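Phenolpthiocerol synthesis type-I polyketide synthase ppsA (Mycobacterium bovis, PDB 7AKC) probably takes part in building the lipid core of phthiocerols and phenolphthiocerols, as a polyketide synthase subunit whose acyltransferase domain is the piece crystallised here. Local coordinates at residues Gly114-Ala119 with Glu258-Asn263; Leu131-Thr136 with Ser227-Leu232; Gly148-Leu153 with Val211-Pro216; Pro168-Gly173 with Ala184-Gln189; Ala273-Gly278 with Ile302-Ser307. All blocks are in the same frame, centred on the assembly; numbering follows the deposited sequence.

Contact 1: residues Gly114-Ala119 with Glu258-Asn263; sequences GEVAAA and EHWATN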
# COMPACT_ATOMS: atom_id res chain seq x y z
N GLY A 114 0.10 -3.26 -3.17
CA GLY A 114 -0.74 -4.33 -2.66
C GLY A 114 -2.20 -4.23 -3.07
O GLY A 114 -2.95 -5.19 -2.91
N GLU A 115 -2.64 -3.04 -3.55
CA GLU A 115 -4.04 -2.86 -3.98
C GLU A 115 -4.36 -3.74 -5.21
O GLU A 115 -5.51 -4.12 -5.38
CB GLU A 115 -4.34 -1.37 -4.24
CG GLU A 115 -5.79 -1.13 -4.62
CD GLU A 115 -6.26 0.24 -4.18
OE1 GLU A 115 -6.68 1.02 -5.06
OE2 GLU A 115 -6.23 0.53 -2.96
N VAL A 116 -3.35 -4.12 -6.02
CA VAL A 116 -3.62 -5.06 -7.14
C VAL A 116 -4.11 -6.39 -6.57
O VAL A 116 -5.17 -6.89 -6.99
CB VAL A 116 -2.40 -5.28 -8.06
CG1 VAL A 116 -2.65 -6.44 -9.03
CG2 VAL A 116 -2.08 -4.01 -8.83
N ALA A 117 -3.38 -6.96 -5.59
CA ALA A 117 -3.77 -8.25 -5.02
C ALA A 117 -5.11 -8.19 -4.31
O ALA A 117 -5.89 -9.14 -4.38
CB ALA A 117 -2.70 -8.76 -4.07
N ALA A 118 -5.39 -7.05 -3.64
CA ALA A 118 -6.65 -6.83 -2.94
C ALA A 118 -7.77 -6.75 -3.97
O ALA A 118 -8.81 -7.36 -3.76
CB ALA A 118 -6.60 -5.53 -2.12
N ALA A 119 -7.55 -6.08 -5.11
CA ALA A 119 -8.57 -6.03 -6.18
C ALA A 119 -8.83 -7.41 -6.73
O ALA A 119 -9.98 -7.69 -7.10
CB ALA A 119 -8.14 -5.10 -7.30
N GLU A 258 -6.77 3.68 -15.69
CA GLU A 258 -6.73 4.98 -15.05
C GLU A 258 -6.53 4.83 -13.55
O GLU A 258 -5.67 5.52 -12.99
CB GLU A 258 -7.98 5.83 -15.37
CG GLU A 258 -7.84 7.27 -14.89
CD GLU A 258 -6.65 8.03 -15.42
OE1 GLU A 258 -6.72 8.51 -16.58
OE2 GLU A 258 -5.63 8.16 -14.69
N HIS A 259 -7.26 3.88 -12.92
CA HIS A 259 -7.08 3.58 -11.51
C HIS A 259 -5.64 3.15 -11.19
O HIS A 259 -5.08 3.66 -10.23
CB HIS A 259 -8.05 2.49 -11.02
CG HIS A 259 -7.91 2.23 -9.55
ND1 HIS A 259 -8.48 3.08 -8.61
CD2 HIS A 259 -7.21 1.27 -8.90
CE1 HIS A 259 -8.13 2.60 -7.43
NE2 HIS A 259 -7.37 1.50 -7.56
N TRP A 260 -5.04 2.22 -11.96
CA TRP A 260 -3.66 1.78 -11.66
C TRP A 260 -2.61 2.84 -11.93
O TRP A 260 -1.67 2.99 -11.13
CB TRP A 260 -3.35 0.43 -12.36
CG TRP A 260 -4.34 -0.63 -11.96
CD1 TRP A 260 -5.27 -1.24 -12.76
CD2 TRP A 260 -4.60 -1.09 -10.62
NE1 TRP A 260 -6.08 -2.06 -12.00
CE2 TRP A 260 -5.69 -1.99 -10.69
CE3 TRP A 260 -4.05 -0.78 -9.36
CZ2 TRP A 260 -6.23 -2.58 -9.55
CZ3 TRP A 260 -4.56 -1.41 -8.25
CH2 TRP A 260 -5.65 -2.28 -8.34
N ALA A 261 -2.81 3.68 -12.98
CA ALA A 261 -1.91 4.82 -13.25
C ALA A 261 -2.01 5.85 -12.10
O ALA A 261 -0.99 6.41 -11.67
CB ALA A 261 -2.30 5.49 -14.57
N THR A 262 -3.22 6.06 -11.58
CA THR A 262 -3.42 7.01 -10.49
C THR A 262 -2.87 6.49 -9.18
O THR A 262 -2.23 7.23 -8.43
CB THR A 262 -4.91 7.35 -10.38
OG1 THR A 262 -5.31 8.07 -11.55
CG2 THR A 262 -5.25 8.15 -9.12
N ASN A 263 -3.12 5.20 -8.90
CA ASN A 263 -2.70 4.52 -7.67
C ASN A 263 -1.18 4.56 -7.46
O ASN A 263 -0.71 4.77 -6.33
CB ASN A 263 -3.24 3.08 -7.64
CG ASN A 263 -2.57 2.21 -6.63
OD1 ASN A 263 -1.55 1.56 -6.93
ND2 ASN A 263 -3.05 2.26 -5.39
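E115 reaches from helix 115-121 to three residues of helix 257-265. Its CB lies 4.0 Å from W260 CZ3, and CG comes a little closer to the same atom, at 3.8 Å. CG stands anti to the backbone N (chi1 -177°), against the indole; the chain runs on extended, and its carboxylate ends at the imidazole of H259. There E115 OE1 accepts a bond from H259 NE2 at 2.6 Å, a short bond bent to 141° at the hydrogen. The oxygen is met nearly along its C-O axis and sits in the ring plane, with carboxylate and imidazole almost coplanar. OE1 also takes the hydroxyls of S243 and T245 and OE2 takes T244 N, so this buried acid is held by several donors, which would probably stabilise its negative charge. Helix 115-121 leads out of the GxSxG sequence that fits a nucleophile elbow, G114 being its last glycine; the axes of 115-119 and 258-263 run at 149°, roughly antiparallel. Between them the W260 ring is sandwiched: V116 CG2 makes a CH-pi contact 3.9 Å from the centroid of its six-membered ring, while H259 CD2 lies over the opposite face, toward the rim. A119 CB closes on the indole edge, 3.9 Å from W260 CZ2. N263 ND2 comes near E115 too, but its hydrogen bond goes to T245 OG1.

Contact 2: residues Leu131-Thr136 with Ser227-Leu232; sequences LRVTAT and SELADL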
# COMPACT_ATOMS: atom_id res chain seq x y z
N LEU A 131 -1.87 -10.19 -12.26
CA LEU A 131 -0.49 -10.46 -12.65
C LEU A 131 -0.07 -9.62 -13.85
O LEU A 131 1.10 -9.27 -13.95
CB LEU A 131 -0.27 -11.95 -12.98
CG LEU A 131 -0.50 -12.94 -11.84
CD1 LEU A 131 -0.27 -14.34 -12.30
CD2 LEU A 131 0.35 -12.63 -10.65
N ARG A 132 -1.01 -9.29 -14.74
CA ARG A 132 -0.73 -8.48 -15.92
C ARG A 132 -0.50 -7.04 -15.48
O ARG A 132 0.46 -6.41 -15.94
CB ARG A 132 -1.89 -8.54 -16.90
CG ARG A 132 -1.54 -7.97 -18.27
CD ARG A 132 -2.82 -7.44 -18.88
NE ARG A 132 -2.57 -6.59 -20.04
CZ ARG A 132 -3.53 -5.97 -20.73
NH1 ARG A 132 -3.23 -5.23 -21.79
NH2 ARG A 132 -4.80 -6.09 -20.35
N VAL A 133 -1.31 -6.52 -14.54
CA VAL A 133 -1.08 -5.17 -14.01
C VAL A 133 0.30 -5.13 -13.31
O VAL A 133 1.08 -4.24 -13.59
CB VAL A 133 -2.21 -4.71 -13.05
CG1 VAL A 133 -1.84 -3.40 -12.37
CG2 VAL A 133 -3.51 -4.56 -13.81
N THR A 134 0.61 -6.17 -12.53
CA THR A 134 1.86 -6.28 -11.79
C THR A 134 3.05 -6.25 -12.73
O THR A 134 3.91 -5.41 -12.55
CB THR A 134 1.87 -7.53 -10.89
OG1 THR A 134 0.73 -7.48 -10.03
CG2 THR A 134 3.14 -7.60 -10.04
N ALA A 135 3.05 -7.11 -13.77
CA ALA A 135 4.13 -7.16 -14.74
C ALA A 135 4.23 -5.88 -15.56
O ALA A 135 5.34 -5.41 -15.76
CB ALA A 135 3.99 -8.40 -15.65
N THR A 136 3.11 -5.32 -16.03
CA THR A 136 3.13 -4.09 -16.83
C THR A 136 3.73 -2.93 -16.03
O THR A 136 4.75 -2.36 -16.42
CB THR A 136 1.72 -3.79 -17.39
OG1 THR A 136 1.40 -4.72 -18.40
CG2 THR A 136 1.60 -2.39 -17.95
N SER A 227 -2.07 3.36 -21.49
CA SER A 227 -2.02 2.76 -22.82
C SER A 227 -1.90 1.23 -22.81
O SER A 227 -2.64 0.56 -23.54
CB SER A 227 -0.85 3.35 -23.61
OG SER A 227 -0.95 4.76 -23.74
N GLU A 228 -0.95 0.67 -22.03
CA GLU A 228 -0.68 -0.76 -21.98
C GLU A 228 -1.75 -1.59 -21.26
O GLU A 228 -1.82 -2.81 -21.47
CB GLU A 228 0.70 -1.04 -21.39
CG GLU A 228 1.83 -0.45 -22.21
CD GLU A 228 3.23 -0.77 -21.72
OE1 GLU A 228 4.18 -0.06 -22.12
OE2 GLU A 228 3.37 -1.73 -20.93
N LEU A 229 -2.58 -0.94 -20.43
CA LEU A 229 -3.66 -1.61 -19.71
C LEU A 229 -5.05 -1.15 -20.20
O LEU A 229 -6.04 -1.39 -19.52
CB LEU A 229 -3.53 -1.35 -18.20
CG LEU A 229 -2.26 -1.86 -17.54
CD1 LEU A 229 -2.01 -1.13 -16.23
CD2 LEU A 229 -2.34 -3.34 -17.28
N ALA A 230 -5.13 -0.54 -21.40
CA ALA A 230 -6.39 -0.05 -21.98
C ALA A 230 -7.52 -1.07 -22.03
O ALA A 230 -8.66 -0.74 -21.68
CB ALA A 230 -6.15 0.53 -23.36
N ASP A 231 -7.21 -2.32 -22.39
CA ASP A 231 -8.25 -3.35 -22.50
C ASP A 231 -8.57 -4.09 -21.21
O ASP A 231 -9.20 -5.14 -21.27
CB ASP A 231 -7.94 -4.35 -23.62
CG ASP A 231 -6.70 -5.18 -23.40
OD1 ASP A 231 -5.82 -4.75 -22.64
OD2 ASP A 231 -6.61 -6.28 -24.01
N LEU A 232 -8.21 -3.53 -20.03
CA LEU A 232 -8.57 -4.18 -18.77
C LEU A 232 -10.07 -4.15 -18.61
O LEU A 232 -10.68 -3.11 -18.86
CB LEU A 232 -7.96 -3.46 -17.55
CG LEU A 232 -6.65 -3.98 -17.04
CD1 LEU A 232 -6.32 -3.32 -15.72
CD2 LEU A 232 -6.64 -5.49 -16.85
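R132 and D231 carry the polar part of this contact, a salt bridge in which two guanidinium nitrogens converge on one oxygen. NH1 and NH2 of R132 each lie 2.8 Å from D231 OD1, which sits at the edge of the guanidinium and in its plane. NH1 comes in on the syn side of OD1, whereas NH2 meets it from above the carboxylate plane; the two flat groups are turned 88° apart. An arginine chain extended from CG to NE spans the distance. NH1 also comes close to E228 O, but the angle is too poor for a hydrogen bond.

The rest is van der Waals packing. V133 CG2 touches L232 CD1 at 3.6 Å and L229 CD2 at 3.9 Å, crossing both leucines at about a right angle. L229 CD2 also lies over one face of the guanidinium, toward its rim. T136 meets L229 tip to tip, T136 CG2 lying 3.9 Å from L229 CG; against a polar atom, T136 CG2 is 3.5 Å from E228 OE2.

L229 is where the chain leaves helix 222-228. The type I beta turn that follows, from L229 to L232, packs on helix 127-141 with its aspartate at the exposed side, and V133 and L232 also meet W260 of helix 257-265.

Contact 3: residues Gly148-Leu153 with Val211-Pro216; sequences GGMALL and VAPHNP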
# COMPACT_ATOMS: atom_id res chain seq x y z
N GLY A 148 14.93 6.52 -6.46
CA GLY A 148 14.07 7.08 -5.41
C GLY A 148 14.11 6.28 -4.15
O GLY A 148 14.50 5.10 -4.13
N GLY A 149 13.80 6.93 -3.06
CA GLY A 149 13.78 6.29 -1.77
C GLY A 149 12.59 6.77 -0.96
O GLY A 149 11.79 7.59 -1.44
N MET A 150 12.37 6.12 0.16
CA MET A 150 11.29 6.51 1.07
C MET A 150 11.84 6.65 2.48
O MET A 150 12.86 6.06 2.79
CB MET A 150 10.15 5.49 1.02
CG MET A 150 9.51 5.45 -0.36
SD MET A 150 8.21 4.21 -0.56
CE MET A 150 6.82 5.22 -0.61
N ALA A 151 11.14 7.40 3.34
CA ALA A 151 11.57 7.50 4.74
C ALA A 151 10.33 7.49 5.60
O ALA A 151 9.36 8.18 5.29
CB ALA A 151 12.37 8.77 4.99
N LEU A 152 10.39 6.73 6.70
CA LEU A 152 9.34 6.66 7.70
C LEU A 152 9.67 7.73 8.71
O LEU A 152 10.74 7.67 9.36
CB LEU A 152 9.36 5.28 8.37
CG LEU A 152 8.35 5.12 9.52
CD1 LEU A 152 6.89 5.37 9.05
CD2 LEU A 152 8.52 3.74 10.21
N LEU A 153 8.79 8.72 8.86
CA LEU A 153 9.02 9.81 9.79
C LEU A 153 8.06 9.72 10.98
O LEU A 153 6.85 9.44 10.78
CB LEU A 153 8.75 11.15 9.07
CG LEU A 153 9.43 11.34 7.71
CD1 LEU A 153 9.13 12.70 7.16
CD2 LEU A 153 10.94 11.10 7.79
N VAL A 211 11.97 0.48 -6.32
CA VAL A 211 11.58 1.74 -7.02
C VAL A 211 10.56 2.42 -6.12
O VAL A 211 9.63 1.77 -5.69
CB VAL A 211 10.97 1.50 -8.41
CG1 VAL A 211 10.46 2.80 -9.03
CG2 VAL A 211 11.92 0.81 -9.37
N ALA A 212 10.76 3.70 -5.85
CA ALA A 212 9.84 4.44 -4.96
C ALA A 212 8.65 4.95 -5.75
O ALA A 212 8.81 5.76 -6.64
CB ALA A 212 10.56 5.55 -4.27
N PRO A 213 7.43 4.48 -5.43
CA PRO A 213 6.26 5.01 -6.05
C PRO A 213 5.71 6.18 -5.21
O PRO A 213 6.40 6.64 -4.34
CB PRO A 213 5.34 3.78 -6.08
CG PRO A 213 5.91 2.78 -5.09
CD PRO A 213 7.12 3.43 -4.46
N HIS A 214 4.51 6.66 -5.52
CA HIS A 214 3.83 7.69 -4.70
C HIS A 214 4.63 9.00 -4.64
O HIS A 214 4.65 9.62 -3.58
CB HIS A 214 3.40 7.12 -3.35
CG HIS A 214 2.88 5.74 -3.51
ND1 HIS A 214 1.79 5.46 -4.29
CD2 HIS A 214 3.33 4.56 -3.05
CE1 HIS A 214 1.57 4.17 -4.29
NE2 HIS A 214 2.50 3.61 -3.55
N ASN A 215 5.19 9.39 -5.78
CA ASN A 215 5.97 10.65 -5.85
C ASN A 215 6.00 11.10 -7.32
O ASN A 215 5.67 10.30 -8.18
CB ASN A 215 7.33 10.49 -5.16
CG ASN A 215 8.29 9.63 -5.94
OD1 ASN A 215 9.02 10.12 -6.79
ND2 ASN A 215 8.31 8.34 -5.64
N PRO A 216 6.38 12.36 -7.62
CA PRO A 216 6.35 12.88 -8.99
C PRO A 216 7.12 12.10 -10.07
O PRO A 216 6.87 12.30 -11.21
CB PRO A 216 6.93 14.29 -8.85
CG PRO A 216 6.55 14.69 -7.46
CD PRO A 216 6.74 13.42 -6.67
O HOH W 1 13.12 4.78 -7.75
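M150 bears on A212 and P213 with most of its length. Its CG is 4.0 Å from A212 CB and its SD 4.1 Å from P213 CD, M150 and P213 crossing at about a right angle. A bend at chi3 (108°) turns M150 CE back to P213 O, at 4.0 Å, and to the edge of the H214 ring near CD2. A212 CB, for its part, presses on the strand backbone, 3.6 Å from G148 C. One water accepts from both G148 N and A212 N, tying the start of strand 148-153 to the loop.

Further out, the loop is held by its own N215. N215 ND2 donates to A212 O at 2.8 Å and to P213 O at 2.9 Å, standing above the carbonyl plane in each case, so one side chain ties down two successive peptides. H214 takes left-handed backbone angles (phi 62°, psi 41°), with P213 CB over one face of its imidazole. That ring is fixed at both nitrogens: ND1 bonds to N266 O and NE2 to S112 OG. S112 is the central serine of the GxSxG sequence, and the pair is consistent with the Ser-His catalytic dyad of acyltransferases.

Contact 4: residues Pro168-Gly173 with Ala184-Gln189; sequences PQVTLG and AGPTEQ. With NA (sodium ion), chain B.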
# COMPACT_ATOMS: atom_id res chain seq x y z
N PRO A 168 10.29 20.29 -4.12
CA PRO A 168 9.29 19.97 -5.18
C PRO A 168 9.23 18.51 -5.58
O PRO A 168 8.17 18.05 -6.01
CB PRO A 168 9.72 20.83 -6.39
CG PRO A 168 11.08 21.40 -6.01
CD PRO A 168 11.17 21.41 -4.53
N GLN A 169 10.37 17.80 -5.46
CA GLN A 169 10.40 16.40 -5.88
C GLN A 169 10.10 15.38 -4.77
O GLN A 169 10.05 14.18 -5.05
CB GLN A 169 11.74 16.06 -6.53
CG GLN A 169 11.97 16.68 -7.87
CD GLN A 169 13.34 16.22 -8.36
OE1 GLN A 169 14.38 16.81 -7.98
NE2 GLN A 169 13.37 15.17 -9.19
N VAL A 170 9.86 15.85 -3.53
CA VAL A 170 9.54 14.96 -2.42
C VAL A 170 8.09 15.19 -2.04
O VAL A 170 7.71 16.32 -1.76
CB VAL A 170 10.44 15.16 -1.19
CG1 VAL A 170 9.98 14.23 -0.07
CG2 VAL A 170 11.92 14.88 -1.57
N THR A 171 7.31 14.09 -1.95
CA THR A 171 5.92 14.21 -1.54
C THR A 171 5.60 13.25 -0.42
O THR A 171 6.35 12.30 -0.15
CB THR A 171 5.00 14.04 -2.80
OG1 THR A 171 5.31 12.80 -3.43
CG2 THR A 171 5.17 15.21 -3.78
N LEU A 172 4.46 13.47 0.22
CA LEU A 172 3.95 12.58 1.24
C LEU A 172 3.49 11.34 0.45
O LEU A 172 2.69 11.45 -0.48
CB LEU A 172 2.78 13.26 1.96
CG LEU A 172 2.29 12.55 3.20
CD1 LEU A 172 1.56 13.53 4.17
CD2 LEU A 172 1.33 11.44 2.85
N GLY A 173 4.12 10.22 0.75
CA GLY A 173 3.88 8.97 0.04
C GLY A 173 2.84 8.08 0.71
O GLY A 173 2.05 7.44 0.00
N ALA A 184 8.45 10.24 0.01
CA ALA A 184 9.03 9.56 -1.12
C ALA A 184 9.57 10.59 -2.11
O ALA A 184 8.95 11.62 -2.33
CB ALA A 184 7.99 8.67 -1.81
N GLY A 185 10.69 10.25 -2.73
CA GLY A 185 11.34 11.14 -3.68
C GLY A 185 12.76 10.69 -3.97
O GLY A 185 13.17 9.58 -3.59
N PRO A 186 13.55 11.54 -4.65
CA PRO A 186 14.93 11.15 -4.97
C PRO A 186 15.72 10.70 -3.73
O PRO A 186 15.63 11.39 -2.68
CB PRO A 186 15.52 12.42 -5.63
CG PRO A 186 14.30 13.12 -6.20
CD PRO A 186 13.21 12.88 -5.15
N THR A 187 16.45 9.57 -3.79
CA THR A 187 17.12 9.04 -2.60
C THR A 187 17.99 10.06 -1.85
O THR A 187 17.91 10.13 -0.63
CB THR A 187 17.91 7.75 -2.90
OG1 THR A 187 18.14 7.11 -1.68
CG2 THR A 187 19.27 8.00 -3.57
N GLU A 188 18.74 10.90 -2.58
CA GLU A 188 19.61 11.88 -1.94
C GLU A 188 18.83 12.96 -1.21
O GLU A 188 19.29 13.44 -0.14
CB GLU A 188 20.61 12.48 -2.94
CG GLU A 188 19.99 13.30 -4.06
CD GLU A 188 19.45 12.53 -5.25
OE1 GLU A 188 19.39 11.28 -5.20
OE2 GLU A 188 19.03 13.20 -6.23
N GLN A 189 17.60 13.29 -1.72
CA GLN A 189 16.74 14.26 -1.04
C GLN A 189 16.11 13.64 0.21
O GLN A 189 16.00 14.30 1.23
CB GLN A 189 15.72 14.83 -2.00
CG GLN A 189 16.40 15.53 -3.18
CD GLN A 189 15.41 16.13 -4.14
OE1 GLN A 189 14.24 16.38 -3.80
NE2 GLN A 189 15.85 16.41 -5.36
NA NA B . 7.32 18.52 -1.67
O HOH W 2 6.12 18.59 -3.83
O HOH W 3 13.02 18.66 -4.48
O HOH W 4 5.08 18.36 -1.00
O HOH W 5 6.67 20.64 -2.49
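Q169 and Q189 cross at about a right angle, their amide planes 72° apart. Q189 NE2 donates to Q169 OE1 at 3.0 Å, coming from above that carbonyl plane, with an N-H...O angle of 149°. The other end of the Q189 amide is used as well: OE1 takes a bond from a water 2.7 Å away, which in turn accepts from Q169 N. P186 lies crosswise to Q169, its CG 3.7 Å from Q169 NE2 and its CD against Q169 O. V170 slides past Q189 in the opposite direction. V170 CG2, anti to the carbonyl carbon and beside the backbone N, ends 3.6 Å from Q189 OE1.

In the backbone, T171 and A184 form an antiparallel hydrogen-bonded pair, T171 N to A184 O at 3.0 Å and A184 N to T171 O at 2.9 Å. V170 O turns elsewhere, binding a sodium ion at 2.2 Å together with I164 O, F167 O and three waters.

The pair T171-A184 joins strands 171-177 and 180-184 of the antiparallel sheet, with strand 148-153 next to 180-184. At G185 the chain turns a corner, and P186 stands at the N-cap position of helix 187-199, whose I190 and L193 also pack on V170.

Contact 5: residues Ala273-Gly278 with Ile302-Ser307; sequences AIASAG and IDTLHS. With NA (sodium ion), chain C.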
# COMPACT_ATOMS: atom_id res chain seq x y z
N ALA A 273 -8.19 4.37 5.16
CA ALA A 273 -8.93 3.15 4.84
C ALA A 273 -9.12 2.27 6.08
O ALA A 273 -10.21 1.77 6.33
CB ALA A 273 -8.21 2.36 3.74
N ILE A 274 -8.06 2.08 6.89
CA ILE A 274 -8.17 1.29 8.13
C ILE A 274 -9.21 1.92 9.08
O ILE A 274 -10.05 1.22 9.64
CB ILE A 274 -6.77 1.24 8.81
CG1 ILE A 274 -5.75 0.42 7.99
CG2 ILE A 274 -6.85 0.69 10.26
CD1 ILE A 274 -6.15 -1.13 7.80
N ALA A 275 -9.15 3.23 9.29
CA ALA A 275 -10.08 3.94 10.17
C ALA A 275 -11.52 3.75 9.70
O ALA A 275 -12.43 3.58 10.52
CB ALA A 275 -9.75 5.43 10.19
N SER A 276 -11.73 3.77 8.38
CA SER A 276 -13.10 3.60 7.84
C SER A 276 -13.57 2.18 8.13
O SER A 276 -14.72 1.96 8.54
CB SER A 276 -13.11 3.83 6.34
OG SER A 276 -14.40 3.60 5.79
N ALA A 277 -12.70 1.19 7.90
CA ALA A 277 -13.06 -0.21 8.18
C ALA A 277 -13.38 -0.39 9.67
O ALA A 277 -14.41 -0.98 10.02
CB ALA A 277 -11.88 -1.12 7.77
N GLY A 278 -12.58 0.21 10.54
CA GLY A 278 -12.81 0.09 11.99
C GLY A 278 -14.04 0.83 12.49
O GLY A 278 -14.60 0.49 13.55
N ILE A 302 -3.04 -0.92 14.42
CA ILE A 302 -3.42 -0.70 15.81
C ILE A 302 -3.33 0.77 16.18
O ILE A 302 -4.23 1.27 16.84
CB ILE A 302 -2.56 -1.54 16.76
CG1 ILE A 302 -2.62 -3.02 16.39
CG2 ILE A 302 -2.96 -1.33 18.20
CD1 ILE A 302 -1.50 -3.84 16.98
N ASP A 303 -2.24 1.46 15.79
CA ASP A 303 -2.09 2.87 16.11
C ASP A 303 -3.24 3.69 15.52
O ASP A 303 -3.84 4.48 16.24
CB ASP A 303 -0.74 3.41 15.59
CG ASP A 303 0.49 2.87 16.34
OD1 ASP A 303 0.32 2.32 17.44
OD2 ASP A 303 1.62 3.01 15.80
N THR A 304 -3.63 3.42 14.26
CA THR A 304 -4.75 4.12 13.62
C THR A 304 -6.08 3.86 14.37
O THR A 304 -6.84 4.80 14.66
CB THR A 304 -4.87 3.70 12.14
OG1 THR A 304 -3.76 4.27 11.47
CG2 THR A 304 -6.23 4.20 11.48
N LEU A 305 -6.35 2.59 14.67
CA LEU A 305 -7.62 2.21 15.28
C LEU A 305 -7.75 2.66 16.71
O LEU A 305 -8.85 3.00 17.15
CB LEU A 305 -7.83 0.71 15.18
CG LEU A 305 -8.02 0.23 13.73
CD1 LEU A 305 -7.83 -1.25 13.59
CD2 LEU A 305 -9.32 0.70 13.14
N HIS A 306 -6.65 2.62 17.48
CA HIS A 306 -6.68 3.07 18.86
C HIS A 306 -6.86 4.58 18.90
O HIS A 306 -7.55 5.09 19.78
CB HIS A 306 -5.41 2.63 19.63
N SER A 307 -6.23 5.31 17.95
CA SER A 307 -6.38 6.76 17.92
C SER A 307 -7.83 7.16 17.56
O SER A 307 -8.41 8.01 18.23
CB SER A 307 -5.36 7.39 16.97
OG SER A 307 -5.65 8.77 16.81
NA NA C . -16.63 0.75 8.66
O HOH W 6 -16.13 0.02 6.36
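I274 and L305 meet where two helices of the parallel-sheet core, 270-278 and 298-308, pack together beside strand 287-290. The segment axes come within 9.0 Å and cross at -52°. I274 CG2, the branch anti to the backbone N, touches L305 CG at 3.7 Å and T304 CG2 at 3.8 Å, and it crosses the leucine at about a right angle. L305 sends CD2 on to the other backbone, 3.6 Å from I274 O and 3.7 Å from G278 CA; the glycine lets that methyl rest against the main chain. T304 CG2 also reaches the next residue, 3.9 Å from A275 CB. With OG1 bonded to A300 O of its own helix, T304 has its methyl facing the neighbouring one.

At the C-terminal end of helix 270-278, S276 O binds a sodium ion at 2.3 Å, sharing it with the carbonyls of S279, A281 and G283 and a water. G278 O accepts from Y314 OH, and Y314 also touches L305. I274 and L305 both rest on F288 of strand 287-290. Helix 298-308 connects this strand to the parallel strand 315-317, a beta-alpha-beta crossover of the alpha/beta core.

How the contacts relate
Contacts 1 and 2 are continuous in packing: their centres are 11 Å apart, V116 CG2 meets V133 CG1 at 3.6 Å, and W260 CD1 meets L232 CD1 at 3.8 Å. Contacts 3 and 4 are closer still, with centres 6 Å apart, both reaching the antiparallel sheet; G149 N probably hydrogen-bonds G185 O at 2.8 Å. The likely active site lies between the two groups. H214 of contact 3 bonds S112, just ahead of G114 in contact 1, and H214 CE1 is 3.1 Å from N263 O. Contact 5 stands apart, touching none of the others, about 7 Å from contact 1 at the nearest atoms. The two sodium ions belong to contacts 4 and 5.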